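Aminotransferase, class V family protein (Trichomonas vaginalis, PDB 5F8V) is a phosphoserine aminotransferase, a pyridoxal-phosphate enzyme of the class-V family that interconverts O-phospho-L-serine and 3-phosphooxypyruvate in serine biosynthesis. Local coordinates at the interface of chains A and B. Numbering follows the deposited sequence. Chains: chain A/B, Aminotransferase, class V family protein.

Contact 1: the interface of chains A and B. Residues chain A 87, 115-118, 226; chain B 87, 115-118, 226.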
# COMPACT_ATOMS: atom_id res chain seq x y z
N PHE A 87 -12.06 -4.81 -14.15
CA PHE A 87 -11.08 -5.77 -14.68
C PHE A 87 -11.44 -7.20 -14.29
O PHE A 87 -11.41 -8.09 -15.14
CB PHE A 87 -9.65 -5.49 -14.18
CG PHE A 87 -8.90 -4.49 -15.00
CD1 PHE A 87 -8.52 -4.79 -16.31
CD2 PHE A 87 -8.56 -3.24 -14.48
CE1 PHE A 87 -7.84 -3.87 -17.08
CE2 PHE A 87 -7.87 -2.32 -15.24
CZ PHE A 87 -7.50 -2.64 -16.54
N LEU A 115 -12.06 3.86 -18.01
CA LEU A 115 -11.35 2.68 -18.53
C LEU A 115 -11.91 2.20 -19.88
O LEU A 115 -11.15 1.72 -20.71
CB LEU A 115 -11.37 1.53 -17.51
CG LEU A 115 -10.55 1.73 -16.23
CD1 LEU A 115 -10.91 0.66 -15.21
CD2 LEU A 115 -9.05 1.72 -16.50
N ALA A 116 -13.23 2.33 -20.07
CA ALA A 116 -13.89 2.10 -21.36
C ALA A 116 -13.59 0.72 -21.95
O ALA A 116 -12.95 0.61 -22.99
CB ALA A 116 -13.54 3.21 -22.35
N PHE A 117 -14.04 -0.33 -21.27
CA PHE A 117 -13.87 -1.69 -21.78
C PHE A 117 -14.79 -1.86 -22.99
O PHE A 117 -16.00 -1.68 -22.86
CB PHE A 117 -14.17 -2.72 -20.69
CG PHE A 117 -13.12 -2.79 -19.61
CD1 PHE A 117 -13.30 -2.13 -18.39
CD2 PHE A 117 -11.94 -3.50 -19.82
CE1 PHE A 117 -12.33 -2.19 -17.40
CE2 PHE A 117 -10.97 -3.56 -18.82
CZ PHE A 117 -11.17 -2.91 -17.61
N PRO A 118 -14.23 -2.17 -24.19
CA PRO A 118 -15.05 -2.29 -25.40
C PRO A 118 -16.27 -3.18 -25.21
O PRO A 118 -16.15 -4.27 -24.63
CB PRO A 118 -14.09 -2.91 -26.42
CG PRO A 118 -12.76 -2.39 -26.01
CD PRO A 118 -12.80 -2.37 -24.50
N PHE A 226 -5.17 -6.55 -20.12
CA PHE A 226 -4.38 -5.45 -19.55
C PHE A 226 -4.56 -5.26 -18.04
O PHE A 226 -4.21 -4.20 -17.52
CB PHE A 226 -4.60 -4.13 -20.31
CG PHE A 226 -4.58 -4.28 -21.81
CD1 PHE A 226 -3.38 -4.47 -22.48
CD2 PHE A 226 -5.76 -4.26 -22.54
CE1 PHE A 226 -3.35 -4.63 -23.85
CE2 PHE A 226 -5.74 -4.42 -23.93
CZ PHE A 226 -4.53 -4.60 -24.58
N PHE B 87 2.76 0.76 -19.09
CA PHE B 87 1.59 1.64 -19.22
C PHE B 87 1.97 3.11 -19.35
O PHE B 87 1.33 3.86 -20.08
CB PHE B 87 0.65 1.53 -17.99
CG PHE B 87 -0.37 0.44 -18.08
CD1 PHE B 87 -1.43 0.54 -18.96
CD2 PHE B 87 -0.29 -0.67 -17.25
CE1 PHE B 87 -2.40 -0.46 -19.02
CE2 PHE B 87 -1.25 -1.67 -17.31
CZ PHE B 87 -2.30 -1.57 -18.20
N LEU B 115 1.03 -8.59 -20.42
CA LEU B 115 0.10 -7.48 -20.65
C LEU B 115 -0.19 -7.29 -22.15
O LEU B 115 -1.29 -6.91 -22.52
CB LEU B 115 0.62 -6.18 -20.05
CG LEU B 115 0.55 -6.06 -18.52
CD1 LEU B 115 1.51 -5.00 -18.03
CD2 LEU B 115 -0.87 -5.77 -18.05
N ALA B 116 0.82 -7.56 -22.99
CA ALA B 116 0.65 -7.66 -24.45
C ALA B 116 0.01 -6.43 -25.08
O ALA B 116 -1.05 -6.52 -25.70
CB ALA B 116 -0.15 -8.91 -24.80
N PHE B 117 0.64 -5.27 -24.89
CA PHE B 117 0.19 -4.04 -25.54
C PHE B 117 0.36 -4.21 -27.07
O PHE B 117 1.45 -4.56 -27.52
CB PHE B 117 0.98 -2.84 -25.04
CG PHE B 117 0.73 -2.51 -23.59
CD1 PHE B 117 -0.50 -2.00 -23.19
CD2 PHE B 117 1.71 -2.71 -22.62
CE1 PHE B 117 -0.75 -1.70 -21.85
CE2 PHE B 117 1.46 -2.41 -21.28
CZ PHE B 117 0.23 -1.90 -20.90
N PRO B 118 -0.73 -4.01 -27.86
CA PRO B 118 -0.69 -4.19 -29.32
C PRO B 118 0.42 -3.42 -30.04
O PRO B 118 0.68 -2.26 -29.73
CB PRO B 118 -2.05 -3.65 -29.78
CG PRO B 118 -2.95 -3.91 -28.63
CD PRO B 118 -2.11 -3.76 -27.39
N PHE B 226 -6.47 1.61 -20.80
CA PHE B 226 -6.81 0.75 -19.64
C PHE B 226 -5.86 0.86 -18.45
O PHE B 226 -5.81 -0.04 -17.62
CB PHE B 226 -6.96 -0.73 -20.04
CG PHE B 226 -7.83 -0.96 -21.23
CD1 PHE B 226 -9.21 -0.94 -21.11
CD2 PHE B 226 -7.27 -1.22 -22.48
CE1 PHE B 226 -10.02 -1.15 -22.21
CE2 PHE B 226 -8.07 -1.43 -23.59
CZ PHE B 226 -9.45 -1.39 -23.46
O HOH W 1 -8.78 3.06 -21.49
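A:Phe226 and B:Phe226 meet each other about the two-fold axis of the dimer, and each goes on into a groove of the opposite subunit. Their rings are nearly parallel but stepped and displaced, meeting at their CD2/CE2 rims without lying over one another; CD2 of A:Phe226 is 3.4 Å from CD2 of B:Phe226. With CG anti to the carbonyl carbon (chi1 -49°), the ring of B:Phe226 presents its other rim, CD1 and CE1, to chain A. There the edge of A:Phe117 approaches one side of the rim, inclined by about 30°, its CD2 3.9 Å from CE1 of B:Phe226. A:Pro118 comes tip to tip, its CD 3.6 Å from CZ of B:Phe226; a compact, rigid proline gives the ring tip a firm apolar surface to meet. Against the backbone carbonyl of B:Phe226 lies CD2 of A:Leu115.

Carbonyl oxygens also approach aromatic carbons. On the side away from A:Phe117, O of A:Leu115 stands above the rim of B:Phe226, 3.3 Å from CD1, and O of A:Ala116 is 3.5 Å from CE1. By contrast, O of B:Phe226 lies in the plane of the A:Phe87 ring, 3.3 Å from CZ, a probably mildly favourable approach to a slightly positive edge. A:Phe117 CZ lies over one face of that ring, toward the rim, and probably helps to hold it.

Polar linkage passes through water: its oxygen lies 2.8 Å from the carbonyl O of A:Leu115, at the end of helix 103-115. The same water accepts a hydrogen bond from the backbone N of B:Phe226, 2.8 Å away and 157° at the hydrogen.

Contact 2: the interface of chains A and B. Residues chain A 12-13, 77, 201, 207; chain B 43, 244-246.
B:His43 turns its imidazole toward the loop of A:Gly12 and A:Pro13, while one face of the ring is covered from its own chain by B:Thr245, whose CA sits 3.9 Å above the ring centre. On the ring edge next to CG, ND1 comes 3.5 Å from the carbonyl O of A:Gly12, too long to count as a hydrogen bond, and CE1 also nears that oxygen (3.7 Å). ND1 meets CD of A:Pro13 too, whose side chain crosses that of the histidine at about a right angle. A flat, rigid imidazole suits this slot because it can pack against a neighbour while ND1 faces the carbonyl of A:Gly12. Proline suits the other side: it follows a cis peptide bond and offers a stiff apolar surface.

The other flat group, the amide of A:Gln201, arrives tip to tip with B:Thr245. Its chain bends at chi2 (-89°), which turns the amide toward the partner. NE2 comes broadside to the CB-OG1 bond of B:Thr245, 3.3 Å from CB and from OG1 alike; OG1 does not point at it, so this is a polar approach rather than an established bond.

The other branch of B:Thr245, CG2, is anti to the backbone N and sets its methyl against A:Ala207 CB (3.6 Å) and CD of A:Pro13 (3.7 Å). A small alanine probably allows the close approach, and its CB also touches the carbonyl O of B:Pro246.

A water joins the chains at the far end: it accepts from the backbone N of A:Gly77 (168° at the hydrogen), and ND2 of B:Asn244 donates to the same water oxygen over 3.0 Å.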
# COMPACT_ATOMS: atom_id res chain seq x y z
N GLY A 12 -10.62 10.50 7.48
CA GLY A 12 -9.72 9.47 6.93
C GLY A 12 -8.36 10.01 6.50
O GLY A 12 -8.33 10.93 5.68
N PRO A 13 -7.24 9.49 7.01
CA PRO A 13 -7.18 8.49 8.07
C PRO A 13 -7.76 8.98 9.39
O PRO A 13 -7.85 10.20 9.63
CB PRO A 13 -5.68 8.20 8.20
CG PRO A 13 -5.15 8.48 6.85
CD PRO A 13 -5.95 9.63 6.32
N GLY A 77 -5.24 1.63 -1.73
CA GLY A 77 -6.48 2.11 -1.14
C GLY A 77 -7.70 1.73 -1.95
O GLY A 77 -7.61 0.98 -2.93
N GLN A 201 -8.13 2.80 6.32
CA GLN A 201 -7.83 4.03 7.10
C GLN A 201 -9.01 4.75 7.75
O GLN A 201 -8.82 5.83 8.31
CB GLN A 201 -6.96 5.02 6.30
CG GLN A 201 -7.60 5.68 5.09
CD GLN A 201 -7.42 4.88 3.83
OE1 GLN A 201 -7.11 3.70 3.88
NE2 GLN A 201 -7.63 5.52 2.67
N ALA A 207 -3.50 3.60 6.30
CA ALA A 207 -3.69 3.87 4.88
C ALA A 207 -2.63 3.11 4.08
O ALA A 207 -1.53 2.86 4.58
CB ALA A 207 -3.59 5.35 4.59
N HIS B 43 -4.62 13.34 5.73
CA HIS B 43 -3.59 13.57 4.71
C HIS B 43 -3.79 14.93 4.01
O HIS B 43 -2.88 15.41 3.34
CB HIS B 43 -3.53 12.42 3.70
CG HIS B 43 -4.76 12.28 2.86
ND1 HIS B 43 -5.93 11.71 3.32
CD2 HIS B 43 -5.01 12.65 1.58
CE1 HIS B 43 -6.84 11.73 2.36
NE2 HIS B 43 -6.31 12.29 1.30
N ASN B 244 -5.44 10.14 -4.07
CA ASN B 244 -6.19 9.51 -2.97
C ASN B 244 -5.27 9.47 -1.74
O ASN B 244 -4.21 10.08 -1.75
CB ASN B 244 -6.69 8.12 -3.39
CG ASN B 244 -5.56 7.12 -3.65
OD1 ASN B 244 -4.45 7.51 -3.96
ND2 ASN B 244 -5.86 5.84 -3.54
N THR B 245 -5.68 8.77 -0.70
CA THR B 245 -4.89 8.69 0.53
C THR B 245 -3.61 7.89 0.29
O THR B 245 -3.68 6.73 -0.09
CB THR B 245 -5.70 8.03 1.66
OG1 THR B 245 -7.01 8.61 1.70
CG2 THR B 245 -5.03 8.24 3.01
N PRO B 246 -2.43 8.53 0.51
CA PRO B 246 -1.15 7.84 0.36
C PRO B 246 -0.83 6.96 1.58
O PRO B 246 -1.47 7.13 2.63
CB PRO B 246 -0.16 9.00 0.28
CG PRO B 246 -0.75 10.03 1.18
CD PRO B 246 -2.24 9.91 1.01
O HOH W 2 -4.02 3.47 -3.40

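The centres of contact 1 and contact 2 are about 27 Å apart, and they share no residue, but both belong to the same two-fold interface, so each arrangement has a twin with the chains exchanged. Helix 78-89 links them along chain A: A:Gly77 of contact 2 directly precedes it, and A:Phe87 of contact 1 lies near its other end. Contact 1 is a mainly aromatic patch around the axis. Contact 2 lies beside the cofactor-bearing A:Lys202, next in sequence to A:Gln201, which suggests that the partner chain helps to shape the surroundings of the active site.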